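Local coordinates for proto-oncogene vav (Homo sapiens, PDB 6NEW), which probably acts as a guanine nucleotide exchange factor for Rho-family GTPases such as Rac, through a DH-PH-C1 module that binds two zinc ions, at residues Leu180-His183 against Leu184-Gln187; Trp341-Gln344 against Phe345-Ile349. One frame throughout, in Å; residues are numbered along the deposited sequence.

How the contacts relate
Both contacts are local, between side chains adjacent or three to four residues apart along a helix, one in the RhoGEF (DH) domain and one in the PH domain, with centres about 36 Å apart on opposite sides of the chain's centre. Contact 1 lies on helix 182-191 and is partly buried: leucines and a tyrosine face other helices, while a histidine and a glutamine share a water. Contact 2 lies in helix 335-352, where two aromatic rings and a methionine point into the PH-domain barrel and glutamates line the outer side. Helix against helix thus gives way to helix against strands, and a leucine over an imidazole to aromatic rings meeting at an edge, with thioethers beside carboxylates.

Contact 1. Residues Leu180-His183 against Leu184-Gln187; sequences LKYH and LLLQ
Leu184 lies against the imidazole of His183, its CG over one ring face, 4.1 Å from the centroid and 21° off the normal, a CH-pi contact displaced toward the rim. CG of His183 lies between its own backbone N and carbonyl carbon (chi1 74°), which brings the ring over the backbone N of Leu184 and alongside that side chain. The CD2 methyl of Leu184 also approaches the ring, at CE1, while the other methyl, CD1, meets the aliphatic CD of Lys181 at 4.0 Å. Leu185 N donates to Lys181 O at 2.9 Å, nearly straight along the carbonyl; this i to i+4 bond is helical. CD1 of Leu185 lies 4.5 Å from CD1 of Tyr182, a loose contact. Leu186 N repeats the pattern with Tyr182 O at 2.9 Å, and its CG rests 3.4 Å from that same oxygen. At Gln187 the backbone bond to His183 O is weak, but a water ties the side chains: it donates to OE1 of Gln187 at 2.7 Å and hydrogen-bonds ND1 of His183 at 2.8 Å, in the plane of the imidazole, which would help fix the ring's rotation. Within the helical DH domain, Leu185 packs on helix 37-71, where Glu52 binds the Tyr182 hydroxyl; Tyr182 and Leu186 touch Phe116 of helix 112-119, and His183 and Gln187 lie on Arg210 of helix 196-235.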
ATOM      1  N   LEU A 180       5.368 -12.108   2.067  1.00 44.99           N
ATOM      2  CA  LEU A 180       5.763 -11.316   3.226  1.00 44.38           C
ATOM      3  C   LEU A 180       6.839 -12.000   4.088  1.00 49.24           C
ATOM      4  O   LEU A 180       7.387 -11.360   4.989  1.00 49.75           O
ATOM      5  CB  LEU A 180       4.518 -10.966   4.067  1.00 44.70           C
ATOM      6  CG  LEU A 180       3.854  -9.596   3.827  1.00 48.59           C
ATOM      7  CD1 LEU A 180       3.329  -9.451   2.412  1.00 47.67           C
ATOM      8  CD2 LEU A 180       2.714  -9.374   4.801  1.00 52.29           C
ATOM      9  N   LYS A 181       7.159 -13.281   3.800  1.00 46.23           N
ATOM     10  CA  LYS A 181       8.151 -14.055   4.557  1.00 47.42           C
ATOM     11  C   LYS A 181       9.554 -14.095   3.940  1.00 50.71           C
ATOM     12  O   LYS A 181      10.502 -14.330   4.689  1.00 51.91           O
ATOM     13  CB  LYS A 181       7.668 -15.499   4.832  1.00 52.06           C
ATOM     14  CG  LYS A 181       6.393 -15.654   5.676  1.00 71.37           C
ATOM     15  CD  LYS A 181       6.493 -15.252   7.146  1.00 82.64           C
ATOM     16  CE  LYS A 181       5.206 -15.586   7.861  1.00 89.62           C
ATOM     17  NZ  LYS A 181       5.233 -15.170   9.288  1.00 96.14           N
ATOM     18  N   TYR A 182       9.697 -13.905   2.607  1.00 44.59           N
ATOM     19  CA  TYR A 182      11.002 -13.950   1.937  1.00 43.23           C
ATOM     20  C   TYR A 182      12.068 -13.103   2.587  1.00 44.84           C
ATOM     21  O   TYR A 182      13.181 -13.595   2.778  1.00 44.44           O
ATOM     22  CB  TYR A 182      10.909 -13.624   0.454  1.00 43.55           C
ATOM     23  CG  TYR A 182      10.143 -14.664  -0.327  1.00 45.11           C
ATOM     24  CD1 TYR A 182      10.575 -15.990  -0.376  1.00 48.20           C
ATOM     25  CD2 TYR A 182       8.978 -14.331  -1.005  1.00 44.88           C
ATOM     26  CE1 TYR A 182       9.859 -16.953  -1.081  1.00 50.28           C
ATOM     27  CE2 TYR A 182       8.252 -15.285  -1.707  1.00 46.30           C
ATOM     28  CZ  TYR A 182       8.699 -16.594  -1.748  1.00 54.30           C
ATOM     29  OH  TYR A 182       7.962 -17.518  -2.440  1.00 51.93           O
ATOM     30  N   HIS A 183      11.735 -11.856   2.956  1.00 41.56           N
ATOM     31  CA  HIS A 183      12.676 -10.946   3.624  1.00 40.87           C
ATOM     32  C   HIS A 183      13.050 -11.453   5.020  1.00 45.01           C
ATOM     33  O   HIS A 183      14.174 -11.232   5.447  1.00 46.34           O
ATOM     34  CB  HIS A 183      12.177  -9.481   3.636  1.00 39.98           C
ATOM     35  CG  HIS A 183      11.059  -9.207   4.595  1.00 43.63           C
ATOM     36  ND1 HIS A 183      11.296  -8.671   5.849  1.00 45.82           N
ATOM     37  CD2 HIS A 183       9.729  -9.404   4.451  1.00 45.90           C
ATOM     38  CE1 HIS A 183      10.111  -8.571   6.431  1.00 45.38           C
ATOM     39  NE2 HIS A 183       9.136  -9.005   5.634  1.00 45.65           N
ATOM     40  N   LEU A 184      12.136 -12.165   5.706  1.00 40.98           N
ATOM     41  CA  LEU A 184      12.438 -12.730   7.023  1.00 42.81           C
ATOM     42  C   LEU A 184      13.377 -13.954   6.892  1.00 49.54           C
ATOM     43  O   LEU A 184      14.273 -14.129   7.727  1.00 51.24           O
ATOM     44  CB  LEU A 184      11.161 -13.117   7.794  1.00 43.49           C
ATOM     45  CG  LEU A 184      10.164 -12.006   8.120  1.00 46.95           C
ATOM     46  CD1 LEU A 184       8.908 -12.570   8.774  1.00 47.40           C
ATOM     47  CD2 LEU A 184      10.790 -10.938   9.008  1.00 47.42           C
ATOM     48  N   LEU A 185      13.161 -14.790   5.844  1.00 44.76           N
ATOM     49  CA  LEU A 185      13.978 -15.967   5.541  1.00 45.08           C
ATOM     50  C   LEU A 185      15.380 -15.529   5.152  1.00 48.10           C
ATOM     51  O   LEU A 185      16.350 -16.124   5.640  1.00 49.06           O
ATOM     52  CB  LEU A 185      13.365 -16.813   4.403  1.00 45.16           C
ATOM     53  CG  LEU A 185      12.074 -17.583   4.718  1.00 50.02           C
ATOM     54  CD1 LEU A 185      11.472 -18.157   3.449  1.00 49.68           C
ATOM     55  CD2 LEU A 185      12.302 -18.687   5.774  1.00 52.47           C
ATOM     56  N   LEU A 186      15.486 -14.478   4.294  1.00 42.54           N
ATOM     57  CA  LEU A 186      16.769 -13.926   3.862  1.00 42.68           C
ATOM     58  C   LEU A 186      17.472 -13.165   4.983  1.00 49.37           C
ATOM     59  O   LEU A 186      18.688 -13.055   4.934  1.00 50.31           O
ATOM     60  CB  LEU A 186      16.661 -13.049   2.595  1.00 41.01           C
ATOM     61  CG  LEU A 186      16.219 -13.696   1.277  1.00 44.99           C
ATOM     62  CD1 LEU A 186      16.126 -12.673   0.199  1.00 43.59           C
ATOM     63  CD2 LEU A 186      17.164 -14.786   0.807  1.00 47.29           C
ATOM     64  N   GLN A 187      16.733 -12.684   6.007  1.00 46.63           N
ATOM     65  CA  GLN A 187      17.324 -11.960   7.142  1.00 47.09           C
ATOM     66  C   GLN A 187      18.196 -12.908   7.994  1.00 50.89           C
ATOM     67  O   GLN A 187      19.286 -12.532   8.437  1.00 50.91           O
ATOM     68  CB  GLN A 187      16.230 -11.281   8.002  1.00 48.10           C
ATOM     69  CG  GLN A 187      16.771 -10.215   8.958  1.00 57.58           C
ATOM     70  CD  GLN A 187      15.704  -9.564   9.803  1.00 83.22           C
ATOM     71  OE1 GLN A 187      14.832  -8.845   9.305  1.00 81.66           O
ATOM     72  NE2 GLN A 187      15.791  -9.746  11.113  1.00 76.41           N
TER
HETATM   73  O   HOH W   1      13.661  -7.946   7.071  1.00 61.63           O

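Contact 2. Residues Trp341-Gln344 against Phe345-Ile349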
ATOM      1  N   TRP A 341      -6.291  18.989  13.675  1.00 24.39           N
ATOM      2  CA  TRP A 341      -6.513  19.552  12.347  1.00 23.20           C
ATOM      3  C   TRP A 341      -5.280  20.316  11.837  1.00 29.06           C
ATOM      4  O   TRP A 341      -4.914  20.187  10.664  1.00 27.58           O
ATOM      5  CB  TRP A 341      -7.749  20.459  12.336  1.00 21.74           C
ATOM      6  CG  TRP A 341      -9.029  19.728  12.115  1.00 23.19           C
ATOM      7  CD1 TRP A 341      -9.809  19.133  13.066  1.00 27.57           C
ATOM      8  CD2 TRP A 341      -9.703  19.540  10.862  1.00 22.04           C
ATOM      9  NE1 TRP A 341     -10.946  18.614  12.488  1.00 27.47           N
ATOM     10  CE2 TRP A 341     -10.914  18.860  11.136  1.00 27.51           C
ATOM     11  CE3 TRP A 341      -9.409  19.892   9.536  1.00 22.22           C
ATOM     12  CZ2 TRP A 341     -11.826  18.516  10.128  1.00 26.19           C
ATOM     13  CZ3 TRP A 341     -10.311  19.557   8.538  1.00 23.71           C
ATOM     14  CH2 TRP A 341     -11.502  18.870   8.835  1.00 25.26           C
ATOM     15  N   MET A 342      -4.646  21.094  12.734  1.00 29.61           N
ATOM     16  CA  MET A 342      -3.444  21.886  12.505  1.00 31.07           C
ATOM     17  C   MET A 342      -2.301  20.998  12.045  1.00 33.10           C
ATOM     18  O   MET A 342      -1.614  21.327  11.075  1.00 32.28           O
ATOM     19  CB  MET A 342      -3.048  22.577  13.811  1.00 36.20           C
ATOM     20  CG  MET A 342      -1.801  23.422  13.685  1.00 43.05           C
ATOM     21  SD  MET A 342      -2.281  25.115  13.378  1.00 50.48           S
ATOM     22  CE  MET A 342      -2.776  25.520  15.019  1.00 48.58           C
ATOM     23  N   GLU A 343      -2.084  19.895  12.772  1.00 28.52           N
ATOM     24  CA  GLU A 343      -1.067  18.890  12.495  1.00 27.91           C
ATOM     25  C   GLU A 343      -1.331  18.257  11.092  1.00 29.69           C
ATOM     26  O   GLU A 343      -0.388  18.050  10.328  1.00 28.96           O
ATOM     27  CB  GLU A 343      -1.100  17.849  13.615  1.00 30.46           C
ATOM     28  CG  GLU A 343      -0.090  16.713  13.536  1.00 44.84           C
ATOM     29  CD  GLU A 343      -0.532  15.511  14.358  1.00 79.65           C
ATOM     30  OE1 GLU A 343      -0.942  14.493  13.752  1.00 61.58           O
ATOM     31  OE2 GLU A 343      -0.566  15.629  15.607  1.00 87.27           O
ATOM     32  N   GLN A 344      -2.608  18.026  10.741  1.00 25.10           N
ATOM     33  CA  GLN A 344      -2.975  17.478   9.439  1.00 24.54           C
ATOM     34  C   GLN A 344      -2.780  18.474   8.282  1.00 28.57           C
ATOM     35  O   GLN A 344      -2.436  18.035   7.182  1.00 26.60           O
ATOM     36  CB  GLN A 344      -4.388  16.898   9.454  1.00 25.47           C
ATOM     37  CG  GLN A 344      -4.548  15.682  10.394  1.00 24.82           C
ATOM     38  CD  GLN A 344      -3.739  14.493   9.997  1.00 34.17           C
ATOM     39  OE1 GLN A 344      -3.780  14.032   8.858  1.00 34.52           O
ATOM     40  NE2 GLN A 344      -2.968  13.979  10.921  1.00 28.02           N
ATOM     41  N   PHE A 345      -2.966  19.803   8.526  1.00 24.66           N
ATOM     42  CA  PHE A 345      -2.735  20.845   7.508  1.00 23.03           C
ATOM     43  C   PHE A 345      -1.224  20.944   7.218  1.00 26.39           C
ATOM     44  O   PHE A 345      -0.817  21.078   6.062  1.00 25.90           O
ATOM     45  CB  PHE A 345      -3.259  22.207   7.978  1.00 23.50           C
ATOM     46  CG  PHE A 345      -4.675  22.537   7.581  1.00 23.03           C
ATOM     47  CD1 PHE A 345      -4.954  23.103   6.347  1.00 24.18           C
ATOM     48  CD2 PHE A 345      -5.722  22.346   8.470  1.00 25.38           C
ATOM     49  CE1 PHE A 345      -6.262  23.419   5.985  1.00 24.50           C
ATOM     50  CE2 PHE A 345      -7.028  22.678   8.114  1.00 27.63           C
ATOM     51  CZ  PHE A 345      -7.285  23.212   6.870  1.00 24.48           C
ATOM     52  N   GLU A 346      -0.404  20.837   8.278  1.00 21.33           N
ATOM     53  CA  GLU A 346       1.053  20.850   8.179  1.00 22.33           C
ATOM     54  C   GLU A 346       1.540  19.651   7.373  1.00 26.18           C
ATOM     55  O   GLU A 346       2.351  19.826   6.471  1.00 23.67           O
ATOM     56  CB  GLU A 346       1.709  20.883   9.567  1.00 25.42           C
ATOM     57  CG  GLU A 346       1.584  22.247  10.247  1.00 40.80           C
ATOM     58  CD  GLU A 346       1.809  22.304  11.751  1.00 72.52           C
ATOM     59  OE1 GLU A 346       1.888  21.231  12.395  1.00 75.95           O
ATOM     60  OE2 GLU A 346       1.884  23.432  12.291  1.00 65.32           O
ATOM     61  N   MET A 347       0.990  18.456   7.655  1.00 25.40           N
ATOM     62  CA  MET A 347       1.301  17.217   6.955  1.00 26.35           C
ATOM     63  C   MET A 347       0.890  17.297   5.488  1.00 28.54           C
ATOM     64  O   MET A 347       1.659  16.863   4.637  1.00 28.54           O
ATOM     65  CB  MET A 347       0.629  16.024   7.636  1.00 30.59           C
ATOM     66  CG  MET A 347       1.366  15.503   8.860  1.00 37.34           C
ATOM     67  SD  MET A 347       0.416  14.286   9.857  1.00 45.25           S
ATOM     68  CE  MET A 347       0.241  12.936   8.677  1.00 41.52           C
ATOM     69  N   ALA A 348      -0.293  17.912   5.182  1.00 22.09           N
ATOM     70  CA  ALA A 348      -0.792  18.114   3.813  1.00 18.15           C
ATOM     71  C   ALA A 348       0.119  19.071   2.979  1.00 21.43           C
ATOM     72  O   ALA A 348       0.489  18.734   1.860  1.00 20.45           O
ATOM     73  CB  ALA A 348      -2.203  18.646   3.859  1.00 18.21           C
ATOM     74  N   ILE A 349       0.503  20.230   3.557  1.00 19.65           N
ATOM     75  CA  ILE A 349       1.358  21.254   2.949  1.00 19.09           C
ATOM     76  C   ILE A 349       2.771  20.686   2.749  1.00 22.88           C
ATOM     77  O   ILE A 349       3.340  20.833   1.665  1.00 21.77           O
ATOM     78  CB  ILE A 349       1.286  22.599   3.749  1.00 23.01           C
ATOM     79  CG1 ILE A 349      -0.096  23.276   3.568  1.00 22.86           C
ATOM     80  CG2 ILE A 349       2.423  23.583   3.370  1.00 22.50           C
ATOM     81  CD1 ILE A 349      -0.511  24.261   4.739  1.00 29.34           C
TER
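Trp341 and Phe345, one helical turn apart, carry the aromatic part of this contact. CE2 of Phe345 comes to the edge of the indole, 3.9 Å from CE3, and the two side chains cross at a slant. The phenyl ring also turns its own edge to the backbone: CD2 lies 3.2 Å from Trp341 O, close to the ring plane. With an alanine in place of Phe345, the CE3 edge of Trp341 would probably lose its aromatic neighbour and a gap is likely to open toward Phe317, whose ring meets the phenyl at a steep angle. Main-chain bonds run from i+4 to i: Phe345 N to Trp341 O at 2.9 Å, Glu346 N to Met342 O at 3.1 Å, then Met347 N to Glu343 O and Ala348 N to Gln344 O. They belong to the C-terminal helix that caps one open end of the PH-domain beta barrel. Trp341 stacks on Phe332 and touches strands 249-258 and 266-273, while Met342 and Phe345 both reach Val300 of strand 298-302. Thioether and carboxylate contacts make up the rest, with Glu343, Glu346 and Met347 exposed and Met342 buried. SD of Met347 lies 4.1 Å from OE1 of Glu343, the two chains side by side, and Met347 also runs alongside Gln344. Glu343 has CG anti to its backbone nitrogen (chi1 -179°), which carries the carboxylate along the helix surface beside that thioether. OE2 of Glu346 comes 3.9 Å from CG of Met342, its extended chain crossing the methionine.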